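Local coordinates for N-terminal acetyltransferase-like protein (Chaetomium thermophilum, PDB 5NNP) that probably serves as the helical-repeat auxiliary subunit of an N-terminal acetyltransferase, a scaffold that works together with other protein chains, at residues A[554-559]-A[663-668]; A[559-564]-A[676-681]; A[691-696]-A[733-738]. All blocks are in the same frame, centred on the assembly; numbering follows the deposited sequence.

Contact 1: residues A[554-559]-A[663-668]; sequences PFYFRA and NYILQF
Tyr664 turns the edge of its ring toward the face of Tyr556, an offset edge-to-face pair whose centroids lie 5.7 Å apart with the planes at 77°. Seen from the other ring, the hydroxyl of Tyr556 sits in the plane of Tyr664, at the CD2 side of its edge. The ring carbon CZ of Tyr556 rests 3.4 Å from Tyr664 CB, while Ile665 CG1 comes up to the rim of Tyr556, near its plane, and is 4.1 Å from CE2. Phe557 makes the neighbouring contact through CE1, 3.4 Å from Ile665 CG2, the two side chains crossing at about a right angle. Tyr556 and Phe557 both carry CG anti to the backbone N (chi1 172° for Tyr556), and this extends the rings from consecutive positions across to the second helix.

The segments belong to helices 554-572 and 654-668 of an all-helical chain related to the tetratricopeptide repeats. Their axes run at 135°, midway between perpendicular and antiparallel, with a closest approach of 10.1 Å, a separation that rings and a branched side chain can span. The polar end of Tyr556 is satisfied by the partner helix 654-668, since OH is hydrogen-bonded to the backbone O of Phe661, one turn before Tyr664. Phe517 of helix 503-523 meets Tyr556 edge-to-face, and Arg551 makes a cation-pi contact with Tyr664. A leucine in place of Tyr556 would probably leave the carbonyl of Phe661 without this hydroxyl and the edge of Tyr664 without an aromatic face. Beyond the pair of helices, Phe555 and Pro554 pack on another protein chain of the assembly.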
ATOM      1  N   PRO A 554      -4.979  -1.499   7.583  1.00 33.31           N
ATOM      2  CA  PRO A 554      -4.987  -2.306   8.805  1.00 35.20           C
ATOM      3  C   PRO A 554      -3.572  -2.580   9.330  1.00 39.45           C
ATOM      4  O   PRO A 554      -3.406  -2.799  10.533  1.00 42.11           O
ATOM      5  CB  PRO A 554      -5.680  -3.597   8.370  1.00 26.66           C
ATOM      6  CG  PRO A 554      -6.498  -3.241   7.256  1.00 26.48           C
ATOM      7  CD  PRO A 554      -5.700  -2.178   6.500  1.00 42.24           C
ATOM      8  N   PHE A 555      -2.571  -2.515   8.455  1.00 38.09           N
ATOM      9  CA  PHE A 555      -1.173  -2.663   8.865  1.00 37.90           C
ATOM     10  C   PHE A 555      -0.749  -1.616   9.895  1.00 44.40           C
ATOM     11  O   PHE A 555       0.057  -1.917  10.786  1.00 39.79           O
ATOM     12  CB  PHE A 555      -0.243  -2.604   7.651  1.00 39.45           C
ATOM     13  CG  PHE A 555       0.067  -3.948   7.072  1.00 42.58           C
ATOM     14  CD1 PHE A 555      -0.718  -5.035   7.376  1.00 39.42           C
ATOM     15  CD2 PHE A 555       1.173  -4.132   6.257  1.00 49.42           C
ATOM     16  CE1 PHE A 555      -0.420  -6.284   6.865  1.00 46.87           C
ATOM     17  CE2 PHE A 555       1.481  -5.379   5.741  1.00 46.79           C
ATOM     18  CZ  PHE A 555       0.689  -6.456   6.051  1.00 47.04           C
ATOM     19  N   TYR A 556      -1.286  -0.397   9.774  1.00 42.84           N
ATOM     20  CA  TYR A 556      -1.100   0.617  10.810  1.00 40.29           C
ATOM     21  C   TYR A 556      -2.004   0.341  12.015  1.00 41.17           C
ATOM     22  O   TYR A 556      -1.565   0.375  13.163  1.00 43.38           O
ATOM     23  CB  TYR A 556      -1.391   2.038  10.290  1.00 34.88           C
ATOM     24  CG  TYR A 556      -1.392   3.053  11.421  1.00 29.61           C
ATOM     25  CD1 TYR A 556      -0.218   3.669  11.818  1.00 32.62           C
ATOM     26  CD2 TYR A 556      -2.562   3.351  12.130  1.00 27.78           C
ATOM     27  CE1 TYR A 556      -0.201   4.573  12.868  1.00 40.29           C
ATOM     28  CE2 TYR A 556      -2.560   4.247  13.179  1.00 27.02           C
ATOM     29  CZ  TYR A 556      -1.378   4.859  13.549  1.00 46.63           C
ATOM     30  OH  TYR A 556      -1.360   5.754  14.601  1.00 41.49           O
ATOM     31  N   PHE A 557      -3.276   0.091  11.737  1.00 34.38           N
ATOM     32  CA  PHE A 557      -4.290   0.049  12.775  1.00 37.95           C
ATOM     33  C   PHE A 557      -4.000  -0.992  13.858  1.00 42.90           C
ATOM     34  O   PHE A 557      -4.123  -0.706  15.040  1.00 43.29           O
ATOM     35  CB  PHE A 557      -5.663  -0.217  12.153  1.00 40.13           C
ATOM     36  CG  PHE A 557      -6.785  -0.180  13.148  1.00 42.22           C
ATOM     37  CD1 PHE A 557      -7.454   1.011  13.404  1.00 39.31           C
ATOM     38  CD2 PHE A 557      -7.152  -1.325  13.849  1.00 33.58           C
ATOM     39  CE1 PHE A 557      -8.483   1.065  14.328  1.00 36.55           C
ATOM     40  CE2 PHE A 557      -8.174  -1.281  14.778  1.00 38.33           C
ATOM     41  CZ  PHE A 557      -8.846  -0.079  15.020  1.00 39.75           C
ATOM     42  N   ARG A 558      -3.595  -2.192  13.455  1.00 44.62           N
ATOM     43  CA  ARG A 558      -3.373  -3.277  14.413  1.00 38.88           C
ATOM     44  C   ARG A 558      -2.308  -2.927  15.463  1.00 41.41           C
ATOM     45  O   ARG A 558      -2.577  -2.930  16.667  1.00 37.03           O
ATOM     46  CB  ARG A 558      -2.990  -4.560  13.678  1.00 29.66           C
ATOM     47  CG  ARG A 558      -2.907  -5.771  14.592  1.00 35.25           C
ATOM     48  CD  ARG A 558      -2.720  -7.057  13.816  1.00 41.66           C
ATOM     49  NE  ARG A 558      -2.267  -8.136  14.684  1.00 53.88           N
ATOM     50  CZ  ARG A 558      -1.771  -9.294  14.251  1.00 54.80           C
ATOM     51  NH1 ARG A 558      -1.659  -9.526  12.953  1.00 55.30           N
ATOM     52  NH2 ARG A 558      -1.375 -10.210  15.122  1.00 47.16           N
ATOM     53  N   ALA A 559      -1.100  -2.620  14.999  1.00 41.29           N
ATOM     54  CA  ALA A 559      -0.025  -2.242  15.902  1.00 35.57           C
ATOM     55  C   ALA A 559      -0.415  -1.027  16.719  1.00 40.70           C
ATOM     56  O   ALA A 559      -0.042  -0.930  17.884  1.00 47.67           O
ATOM     57  CB  ALA A 559       1.258  -1.967  15.130  1.00 32.28           C
ATOM     58  N   ASN A 663      -4.724   9.333  17.658  1.00 33.01           N
ATOM     59  CA  ASN A 663      -5.113  10.357  16.686  1.00 32.31           C
ATOM     60  C   ASN A 663      -5.246   9.836  15.257  1.00 36.31           C
ATOM     61  O   ASN A 663      -6.200  10.159  14.547  1.00 40.58           O
ATOM     62  CB  ASN A 663      -4.110  11.512  16.687  1.00 35.60           C
ATOM     63  CG  ASN A 663      -4.124  12.318  17.978  1.00 47.59           C
ATOM     64  OD1 ASN A 663      -5.129  12.376  18.702  1.00 55.62           O
ATOM     65  ND2 ASN A 663      -2.999  12.958  18.266  1.00 51.32           N
ATOM     66  N   TYR A 664      -4.286   9.030  14.827  1.00 34.17           N
ATOM     67  CA  TYR A 664      -4.364   8.436  13.496  1.00 35.14           C
ATOM     68  C   TYR A 664      -5.477   7.415  13.426  1.00 37.65           C
ATOM     69  O   TYR A 664      -6.113   7.253  12.386  1.00 43.53           O
ATOM     70  CB  TYR A 664      -3.052   7.772  13.114  1.00 32.49           C
ATOM     71  CG  TYR A 664      -1.966   8.728  12.714  1.00 40.14           C
ATOM     72  CD1 TYR A 664      -2.270   9.933  12.088  1.00 38.94           C
ATOM     73  CD2 TYR A 664      -0.630   8.422  12.944  1.00 40.99           C
ATOM     74  CE1 TYR A 664      -1.275  10.807  11.707  1.00 30.10           C
ATOM     75  CE2 TYR A 664       0.364   9.286  12.570  1.00 43.45           C
ATOM     76  CZ  TYR A 664       0.033  10.479  11.949  1.00 35.61           C
ATOM     77  OH  TYR A 664       1.020  11.337  11.559  1.00 42.09           O
ATOM     78  N   ILE A 665      -5.683   6.701  14.527  1.00 35.97           N
ATOM     79  CA  ILE A 665      -6.715   5.680  14.570  1.00 36.72           C
ATOM     80  C   ILE A 665      -8.071   6.307  14.351  1.00 34.30           C
ATOM     81  O   ILE A 665      -8.819   5.890  13.480  1.00 36.31           O
ATOM     82  CB  ILE A 665      -6.719   4.927  15.905  1.00 43.13           C
ATOM     83  CG1 ILE A 665      -5.384   4.210  16.113  1.00 40.82           C
ATOM     84  CG2 ILE A 665      -7.875   3.943  15.957  1.00 40.49           C
ATOM     85  CD1 ILE A 665      -5.371   3.259  17.308  1.00 36.01           C
ATOM     86  N   LEU A 666      -8.368   7.326  15.147  1.00 41.14           N
ATOM     87  CA  LEU A 666      -9.654   8.018  15.084  1.00 46.86           C
ATOM     88  C   LEU A 666      -9.828   8.833  13.808  1.00 49.38           C
ATOM     89  O   LEU A 666     -10.952   9.029  13.339  1.00 57.05           O
ATOM     90  CB  LEU A 666      -9.826   8.938  16.297  1.00 42.66           C
ATOM     91  CG  LEU A 666      -9.906   8.253  17.662  1.00 49.10           C
ATOM     92  CD1 LEU A 666      -9.989   9.319  18.737  1.00 47.12           C
ATOM     93  CD2 LEU A 666     -11.088   7.276  17.756  1.00 37.04           C
ATOM     94  N   GLN A 667      -8.727   9.323  13.252  1.00 43.29           N
ATOM     95  CA  GLN A 667      -8.825  10.174  12.083  1.00 42.65           C
ATOM     96  C   GLN A 667      -8.868   9.397  10.782  1.00 48.85           C
ATOM     97  O   GLN A 667      -9.458   9.860   9.808  1.00 54.39           O
ATOM     98  CB  GLN A 667      -7.668  11.152  12.029  1.00 50.26           C
ATOM     99  CG  GLN A 667      -7.648  11.942  10.739  1.00 54.44           C
ATOM    100  CD  GLN A 667      -6.382  12.730  10.563  1.00 62.20           C
ATOM    101  OE1 GLN A 667      -5.491  12.690  11.416  1.00 67.51           O
ATOM    102  NE2 GLN A 667      -6.286  13.458   9.452  1.00 62.10           N
ATOM    103  N   PHE A 668      -8.251   8.220  10.745  1.00 47.03           N
ATOM    104  CA  PHE A 668      -8.178   7.495   9.483  1.00 40.34           C
ATOM    105  C   PHE A 668      -9.035   6.243   9.485  1.00 42.43           C
ATOM    106  O   PHE A 668      -9.403   5.754   8.424  1.00 46.62           O
ATOM    107  CB  PHE A 668      -6.715   7.178   9.131  1.00 33.13           C
ATOM    108  CG  PHE A 668      -5.946   8.392   8.674  1.00 32.79           C
ATOM    109  CD1 PHE A 668      -6.149   8.920   7.405  1.00 30.59           C
ATOM    110  CD2 PHE A 668      -5.072   9.046   9.527  1.00 32.41           C
ATOM    111  CE1 PHE A 668      -5.457  10.063   6.992  1.00 30.46           C
ATOM    112  CE2 PHE A 668      -4.396  10.193   9.118  1.00 29.30           C
ATOM    113  CZ  PHE A 668      -4.585  10.696   7.858  1.00 25.48           C
TER

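Contact 2: residues A[559-564]-A[676-681]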
ATOM      1  N   ALA A 559      -1.100  -2.620  14.999  1.00 41.29           N
ATOM      2  CA  ALA A 559      -0.025  -2.242  15.902  1.00 35.57           C
ATOM      3  C   ALA A 559      -0.415  -1.027  16.719  1.00 40.70           C
ATOM      4  O   ALA A 559      -0.042  -0.930  17.884  1.00 47.67           O
ATOM      5  CB  ALA A 559       1.258  -1.967  15.130  1.00 32.28           C
ATOM      6  N   ALA A 560      -1.153  -0.097  16.116  1.00 31.79           N
ATOM      7  CA  ALA A 560      -1.515   1.134  16.816  1.00 39.11           C
ATOM      8  C   ALA A 560      -2.544   0.877  17.911  1.00 42.66           C
ATOM      9  O   ALA A 560      -2.478   1.466  18.990  1.00 45.31           O
ATOM     10  CB  ALA A 560      -2.041   2.173  15.843  1.00 41.91           C
ATOM     11  N   LEU A 561      -3.495  -0.007  17.645  1.00 34.10           N
ATOM     12  CA  LEU A 561      -4.469  -0.332  18.676  1.00 41.53           C
ATOM     13  C   LEU A 561      -3.805  -1.131  19.803  1.00 48.27           C
ATOM     14  O   LEU A 561      -4.216  -1.036  20.952  1.00 47.21           O
ATOM     15  CB  LEU A 561      -5.649  -1.096  18.087  1.00 41.65           C
ATOM     16  CG  LEU A 561      -6.717  -1.539  19.086  1.00 48.12           C
ATOM     17  CD1 LEU A 561      -7.294  -0.379  19.899  1.00 41.97           C
ATOM     18  CD2 LEU A 561      -7.819  -2.243  18.339  1.00 49.14           C
ATOM     19  N   ASP A 562      -2.769  -1.902  19.476  1.00 47.60           N
ATOM     20  CA  ASP A 562      -1.982  -2.583  20.508  1.00 40.99           C
ATOM     21  C   ASP A 562      -1.327  -1.570  21.448  1.00 36.89           C
ATOM     22  O   ASP A 562      -1.507  -1.637  22.658  1.00 39.10           O
ATOM     23  CB  ASP A 562      -0.896  -3.484  19.903  1.00 41.17           C
ATOM     24  CG  ASP A 562      -1.458  -4.655  19.101  1.00 41.80           C
ATOM     25  OD1 ASP A 562      -2.670  -4.954  19.174  1.00 39.84           O
ATOM     26  OD2 ASP A 562      -0.666  -5.294  18.385  1.00 40.10           O
ATOM     27  N   ALA A 563      -0.550  -0.646  20.888  1.00 40.68           N
ATOM     28  CA  ALA A 563       0.058   0.435  21.677  1.00 45.91           C
ATOM     29  C   ALA A 563      -0.946   1.120  22.624  1.00 45.92           C
ATOM     30  O   ALA A 563      -0.672   1.292  23.804  1.00 44.95           O
ATOM     31  CB  ALA A 563       0.697   1.484  20.750  1.00 37.36           C
ATOM     32  N   VAL A 564      -2.106   1.506  22.103  1.00 42.73           N
ATOM     33  CA  VAL A 564      -3.065   2.267  22.892  1.00 51.62           C
ATOM     34  C   VAL A 564      -3.592   1.423  24.052  1.00 61.12           C
ATOM     35  O   VAL A 564      -3.681   1.899  25.185  1.00 66.10           O
ATOM     36  CB  VAL A 564      -4.231   2.784  22.014  1.00 48.75           C
ATOM     37  CG1 VAL A 564      -5.401   3.224  22.871  1.00 43.17           C
ATOM     38  CG2 VAL A 564      -3.748   3.939  21.121  1.00 42.96           C
ATOM     39  N   GLN A 676     -12.809   3.383  18.465  1.00 48.24           N
ATOM     40  CA  GLN A 676     -13.709   4.263  19.222  1.00 50.76           C
ATOM     41  C   GLN A 676     -13.849   3.864  20.695  1.00 46.78           C
ATOM     42  O   GLN A 676     -13.897   4.717  21.592  1.00 44.94           O
ATOM     43  CB  GLN A 676     -15.087   4.286  18.565  1.00 48.11           C
ATOM     44  CG  GLN A 676     -15.060   4.841  17.148  1.00 46.28           C
ATOM     45  CD  GLN A 676     -14.637   6.290  17.130  1.00 49.04           C
ATOM     46  OE1 GLN A 676     -14.457   6.894  18.186  1.00 53.54           O
ATOM     47  NE2 GLN A 676     -14.482   6.863  15.930  1.00 42.40           N
ATOM     48  N   ILE A 677     -13.925   2.563  20.933  1.00 44.48           N
ATOM     49  CA  ILE A 677     -13.998   2.043  22.289  1.00 56.76           C
ATOM     50  C   ILE A 677     -12.711   2.365  23.045  1.00 63.28           C
ATOM     51  O   ILE A 677     -12.752   2.769  24.214  1.00 71.64           O
ATOM     52  CB  ILE A 677     -14.242   0.524  22.299  1.00 47.29           C
ATOM     53  CG1 ILE A 677     -15.578   0.203  21.629  1.00 48.06           C
ATOM     54  CG2 ILE A 677     -14.224  -0.010  23.714  1.00 52.06           C
ATOM     55  CD1 ILE A 677     -15.775  -1.274  21.327  1.00 48.84           C
ATOM     56  N   ALA A 678     -11.574   2.207  22.367  1.00 52.23           N
ATOM     57  CA  ALA A 678     -10.272   2.473  22.973  1.00 51.31           C
ATOM     58  C   ALA A 678     -10.070   3.964  23.209  1.00 57.94           C
ATOM     59  O   ALA A 678      -9.501   4.364  24.229  1.00 58.40           O
ATOM     60  CB  ALA A 678      -9.148   1.919  22.110  1.00 45.40           C
ATOM     61  N   GLY A 679     -10.530   4.776  22.264  1.00 42.59           N
ATOM     62  CA  GLY A 679     -10.505   6.214  22.429  1.00 45.49           C
ATOM     63  C   GLY A 679     -11.283   6.649  23.666  1.00 53.70           C
ATOM     64  O   GLY A 679     -10.823   7.488  24.451  1.00 49.05           O
ATOM     65  N   PHE A 680     -12.468   6.075  23.847  1.00 51.44           N
ATOM     66  CA  PHE A 680     -13.285   6.424  24.994  1.00 53.82           C
ATOM     67  C   PHE A 680     -12.531   6.187  26.306  1.00 56.79           C
ATOM     68  O   PHE A 680     -12.464   7.070  27.168  1.00 62.74           O
ATOM     69  CB  PHE A 680     -14.583   5.628  24.990  1.00 57.96           C
ATOM     70  CG  PHE A 680     -15.485   5.962  26.140  1.00 57.16           C
ATOM     71  CD1 PHE A 680     -15.317   5.345  27.368  1.00 59.48           C
ATOM     72  CD2 PHE A 680     -16.487   6.905  26.003  1.00 54.72           C
ATOM     73  CE1 PHE A 680     -16.131   5.654  28.435  1.00 58.75           C
ATOM     74  CE2 PHE A 680     -17.305   7.215  27.064  1.00 64.35           C
ATOM     75  CZ  PHE A 680     -17.127   6.589  28.283  1.00 61.20           C
ATOM     76  N   GLU A 681     -11.949   5.000  26.438  1.00 53.43           N
ATOM     77  CA  GLU A 681     -11.159   4.653  27.616  1.00 54.85           C
ATOM     78  C   GLU A 681     -10.014   5.640  27.888  1.00 52.78           C
ATOM     79  O   GLU A 681      -9.755   5.984  29.044  1.00 58.40           O
ATOM     80  CB  GLU A 681     -10.601   3.236  27.471  1.00 54.68           C
ATOM     81  CG  GLU A 681     -11.664   2.188  27.246  1.00 52.14           C
ATOM     82  CD  GLU A 681     -12.633   2.093  28.396  1.00 64.39           C
ATOM     83  OE1 GLU A 681     -12.285   2.544  29.506  1.00 69.25           O
ATOM     84  OE2 GLU A 681     -13.745   1.566  28.187  1.00 67.58           O
TER
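Leu561 swings its CG anti to the backbone N (chi1 178°), and a second torsion of 56° then carries CD1 across to Ala678. Val564, three residues further along the same helix, sets its CG1 anti to N as well, so that this methyl faces the same alanine. Both branches converge on a single atom: Ala678 CB lies 3.7 Å from Leu561 CD1 and 4.0 Å from Val564 CG1. The alanine itself needs no torsion, because its methyl already points toward helix 554-572.

Leucine and valine are one turn apart and offer neighbouring methyls on the surface of their helix. The alanine CB reaches between them as a short projection from helix 673-685, and the backbones come nearest here, with the CA atoms of Val564 and Ala678 7.2 Å apart. This is helix-to-helix packing of the kind from which tetratricopeptide-like superhelices are built. Other helices share the same core: Val564 and Ala563 also touch Phe661 on helix 654-668, which precedes 673-685 in the chain, whereas Phe680 packs on Leu696 of helix 689-702, which follows it. Polar groups of 676-681 are engaged elsewhere: Glu681 forms a salt bridge with Arg685 and a hydrogen bond with Gln712, and the amide nitrogen of Gln676 is bonded to the backbone O of Pro670.

Across the contact itself, then, only methyl groups meet. Such an interface gains from shape and from exclusion of water, and a close fit of methyls, without directional bonds, is all that the three side chains contribute to one another.

Contact 3: residues A[691-696]-A[733-738]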
ATOM      1  N   LEU A 691     -14.437  14.741  24.314  1.00 57.40           N
ATOM      2  CA  LEU A 691     -13.879  13.831  23.326  1.00 58.98           C
ATOM      3  C   LEU A 691     -14.340  12.406  23.601  1.00 62.73           C
ATOM      4  O   LEU A 691     -14.616  11.640  22.682  1.00 60.57           O
ATOM      5  CB  LEU A 691     -12.349  13.909  23.321  1.00 60.95           C
ATOM      6  CG  LEU A 691     -11.789  15.285  22.951  1.00 56.86           C
ATOM      7  CD1 LEU A 691     -10.272  15.246  22.820  1.00 48.94           C
ATOM      8  CD2 LEU A 691     -12.435  15.770  21.669  1.00 45.14           C
ATOM      9  N   ALA A 692     -14.416  12.058  24.880  1.00 70.15           N
ATOM     10  CA  ALA A 692     -14.965  10.775  25.297  1.00 67.92           C
ATOM     11  C   ALA A 692     -16.343  10.547  24.676  1.00 60.50           C
ATOM     12  O   ALA A 692     -16.604   9.491  24.102  1.00 63.42           O
ATOM     13  CB  ALA A 692     -15.044  10.700  26.827  1.00 69.59           C
ATOM     14  N   LEU A 693     -17.214  11.547  24.788  1.00 56.46           N
ATOM     15  CA  LEU A 693     -18.554  11.467  24.227  1.00 54.53           C
ATOM     16  C   LEU A 693     -18.515  11.304  22.713  1.00 67.36           C
ATOM     17  O   LEU A 693     -19.336  10.596  22.124  1.00 71.26           O
ATOM     18  CB  LEU A 693     -19.352  12.710  24.590  1.00 56.36           C
ATOM     19  CG  LEU A 693     -20.787  12.729  24.078  1.00 64.15           C
ATOM     20  CD1 LEU A 693     -21.531  11.496  24.560  1.00 65.33           C
ATOM     21  CD2 LEU A 693     -21.482  13.994  24.544  1.00 64.44           C
ATOM     22  N   ARG A 694     -17.554  11.964  22.083  1.00 57.94           N
ATOM     23  CA  ARG A 694     -17.451  11.932  20.637  1.00 52.11           C
ATOM     24  C   ARG A 694     -17.165  10.522  20.158  1.00 57.44           C
ATOM     25  O   ARG A 694     -17.807  10.036  19.227  1.00 58.40           O
ATOM     26  CB  ARG A 694     -16.371  12.885  20.175  1.00 50.18           C
ATOM     27  CG  ARG A 694     -16.132  12.918  18.691  1.00 43.90           C
ATOM     28  CD  ARG A 694     -15.125  14.008  18.432  1.00 47.15           C
ATOM     29  NE  ARG A 694     -14.766  14.161  17.033  1.00 46.27           N
ATOM     30  CZ  ARG A 694     -13.600  13.796  16.516  1.00 52.59           C
ATOM     31  NH1 ARG A 694     -12.669  13.233  17.276  1.00 49.39           N
ATOM     32  NH2 ARG A 694     -13.374  13.994  15.229  1.00 60.88           N
ATOM     33  N   CYS A 695     -16.196   9.879  20.809  1.00 55.96           N
ATOM     34  CA  CYS A 695     -15.913   8.463  20.613  1.00 49.67           C
ATOM     35  C   CYS A 695     -17.135   7.595  20.853  1.00 57.98           C
ATOM     36  O   CYS A 695     -17.459   6.733  20.039  1.00 62.35           O
ATOM     37  CB  CYS A 695     -14.795   8.011  21.544  1.00 45.68           C
ATOM     38  SG  CYS A 695     -13.184   8.607  21.074  1.00 46.56           S
ATOM     39  N   LEU A 696     -17.796   7.817  21.984  1.00 58.04           N
ATOM     40  CA  LEU A 696     -18.976   7.042  22.342  1.00 58.14           C
ATOM     41  C   LEU A 696     -20.062   7.180  21.269  1.00 59.63           C
ATOM     42  O   LEU A 696     -20.581   6.175  20.794  1.00 58.96           O
ATOM     43  CB  LEU A 696     -19.503   7.469  23.711  1.00 54.92           C
ATOM     44  CG  LEU A 696     -20.631   6.634  24.331  1.00 57.82           C
ATOM     45  CD1 LEU A 696     -20.232   5.167  24.571  1.00 57.67           C
ATOM     46  CD2 LEU A 696     -21.085   7.268  25.625  1.00 60.41           C
ATOM     47  N   GLU A 733     -23.570  22.064  29.252  1.00 86.98           N
ATOM     48  CA  GLU A 733     -24.760  22.094  28.409  1.00 88.25           C
ATOM     49  C   GLU A 733     -24.669  21.118  27.241  1.00 81.03           C
ATOM     50  O   GLU A 733     -25.591  20.332  27.007  1.00 80.88           O
ATOM     51  CB  GLU A 733     -25.007  23.510  27.881  1.00 90.66           C
ATOM     52  CG  GLU A 733     -26.166  23.592  26.904  1.00 94.92           C
ATOM     53  CD  GLU A 733     -26.587  25.016  26.619  1.00100.93           C
ATOM     54  OE1 GLU A 733     -26.425  25.878  27.513  1.00104.13           O
ATOM     55  OE2 GLU A 733     -27.076  25.272  25.499  1.00101.14           O
ATOM     56  N   VAL A 734     -23.555  21.173  26.515  1.00 68.76           N
ATOM     57  CA  VAL A 734     -23.369  20.357  25.330  1.00 65.68           C
ATOM     58  C   VAL A 734     -23.316  18.885  25.701  1.00 76.91           C
ATOM     59  O   VAL A 734     -23.854  18.030  24.994  1.00 64.92           O
ATOM     60  CB  VAL A 734     -22.077  20.732  24.578  1.00 67.79           C
ATOM     61  CG1 VAL A 734     -21.782  19.716  23.478  1.00 60.06           C
ATOM     62  CG2 VAL A 734     -22.169  22.136  24.015  1.00 66.90           C
ATOM     63  N   ILE A 735     -22.651  18.602  26.815  1.00 80.56           N
ATOM     64  CA  ILE A 735     -22.509  17.240  27.321  1.00 82.23           C
ATOM     65  C   ILE A 735     -23.875  16.596  27.576  1.00 88.63           C
ATOM     66  O   ILE A 735     -24.209  15.568  26.982  1.00 93.03           O
ATOM     67  CB  ILE A 735     -21.684  17.214  28.627  1.00 80.90           C
ATOM     68  CG1 ILE A 735     -20.204  17.482  28.337  1.00 73.04           C
ATOM     69  CG2 ILE A 735     -21.852  15.884  29.340  1.00 82.02           C
ATOM     70  CD1 ILE A 735     -19.515  16.374  27.664  1.00 62.82           C
ATOM     71  N   GLN A 736     -24.659  17.215  28.455  1.00 85.50           N
ATOM     72  CA  GLN A 736     -25.954  16.672  28.843  1.00 83.06           C
ATOM     73  C   GLN A 736     -26.922  16.594  27.668  1.00 84.98           C
ATOM     74  O   GLN A 736     -27.740  15.676  27.594  1.00 87.76           O
ATOM     75  CB  GLN A 736     -26.560  17.509  29.975  1.00 81.20           C
ATOM     76  CG  GLN A 736     -25.898  17.277  31.335  1.00 84.95           C
ATOM     77  CD  GLN A 736     -26.559  18.062  32.469  1.00 91.75           C
ATOM     78  OE1 GLN A 736     -27.181  19.099  32.240  1.00 94.51           O
ATOM     79  NE2 GLN A 736     -26.420  17.566  33.698  1.00 90.35           N
ATOM     80  N   ALA A 737     -26.821  17.550  26.750  1.00 82.72           N
ATOM     81  CA  ALA A 737     -27.720  17.599  25.601  1.00 82.37           C
ATOM     82  C   ALA A 737     -27.469  16.443  24.623  1.00 86.97           C
ATOM     83  O   ALA A 737     -28.403  15.756  24.216  1.00 92.72           O
ATOM     84  CB  ALA A 737     -27.591  18.944  24.885  1.00 73.93           C
ATOM     85  N   GLU A 738     -26.208  16.231  24.252  1.00 79.44           N
ATOM     86  CA  GLU A 738     -25.863  15.228  23.252  1.00 75.16           C
ATOM     87  C   GLU A 738     -25.700  13.844  23.858  1.00 76.01           C
ATOM     88  O   GLU A 738     -25.472  12.870  23.145  1.00 72.77           O
ATOM     89  CB  GLU A 738     -24.580  15.627  22.524  1.00 70.64           C
ATOM     90  CG  GLU A 738     -24.727  16.880  21.689  1.00 73.40           C
ATOM     91  CD  GLU A 738     -25.607  16.676  20.468  1.00 76.64           C
ATOM     92  OE1 GLU A 738     -26.300  17.641  20.073  1.00 83.04           O
ATOM     93  OE2 GLU A 738     -25.601  15.560  19.904  1.00 72.77           O
TER
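Leu693 reaches across to Ile735 and Glu738, joining helix 689-702 to helix 729-739, near the C-terminal end of a helical solenoid of the tetratricopeptide-like type. From the backbone, its CB heads toward the opposite helix, and CG follows in the extended direction, anti to the backbone N at chi1 -179°. At CG the chain forks, CD1 turning aside (chi2 56°) while CD2 continues the extended line, anti to CA, to the facing turn of helix. This one methyl does the touching: CD2 lies 4.0 Å from the backbone O of Ile735 and equally 4.0 Å from CB of Glu738, with CD1 of Ile735 a little further off at 4.4 Å. The methyl thus nestles against backbone and side chain alike, spanning residues i and i+3 of the partner helix. Where Leu693 meets Glu738, the two side chains cross at about a right angle.

Ile735 takes a less extended path. Its CB does not point straight at Leu693, but two bent torsions (chi2 -72°) bring CD1 nearer to the leucine. The CA atoms of Leu693 and Ile735 stand 7.7 Å apart. Between these two helices in the chain lies helix 707-723, whose Leu716 also touches Leu693 and whose Val720 touches Ile735, so the apolar cluster continues into a third helix. Val734, next to Ile735, packs on Ile37 of a neighbouring protein chain.

Glu738 contributes its apolar root here and sends its charge elsewhere. Its chain bends at chi2, leading the carboxylate away from the leucine. There OE2 forms a salt bridge with Lys697 NZ, just beyond segment 691-696, and also takes a hydrogen bond from NE2 of Gln45 of that neighbouring chain.

The three contacts follow the solenoid outward from near the middle of the chain: their centres lie about 11, 20 and 33 Å from the chain centre. Contacts 1 and 2, about 9 Å apart, both use helix 554-572, which first meets helix 654-668 and then helix 673-685; their segments alternate in sequence, and Ile665 bridges them by touching Ala560 and Val564. Contact 3 follows later in the chain, about 19 Å from contact 2 and 23 Å from contact 1. Helix 673-685 joins it to contact 2, since Phe680 and Gln676 lie against Ala692 and Cys695. Successive helices thus form one continuous stack whose two ends, contacts 1 and 3, also meet other protein chains.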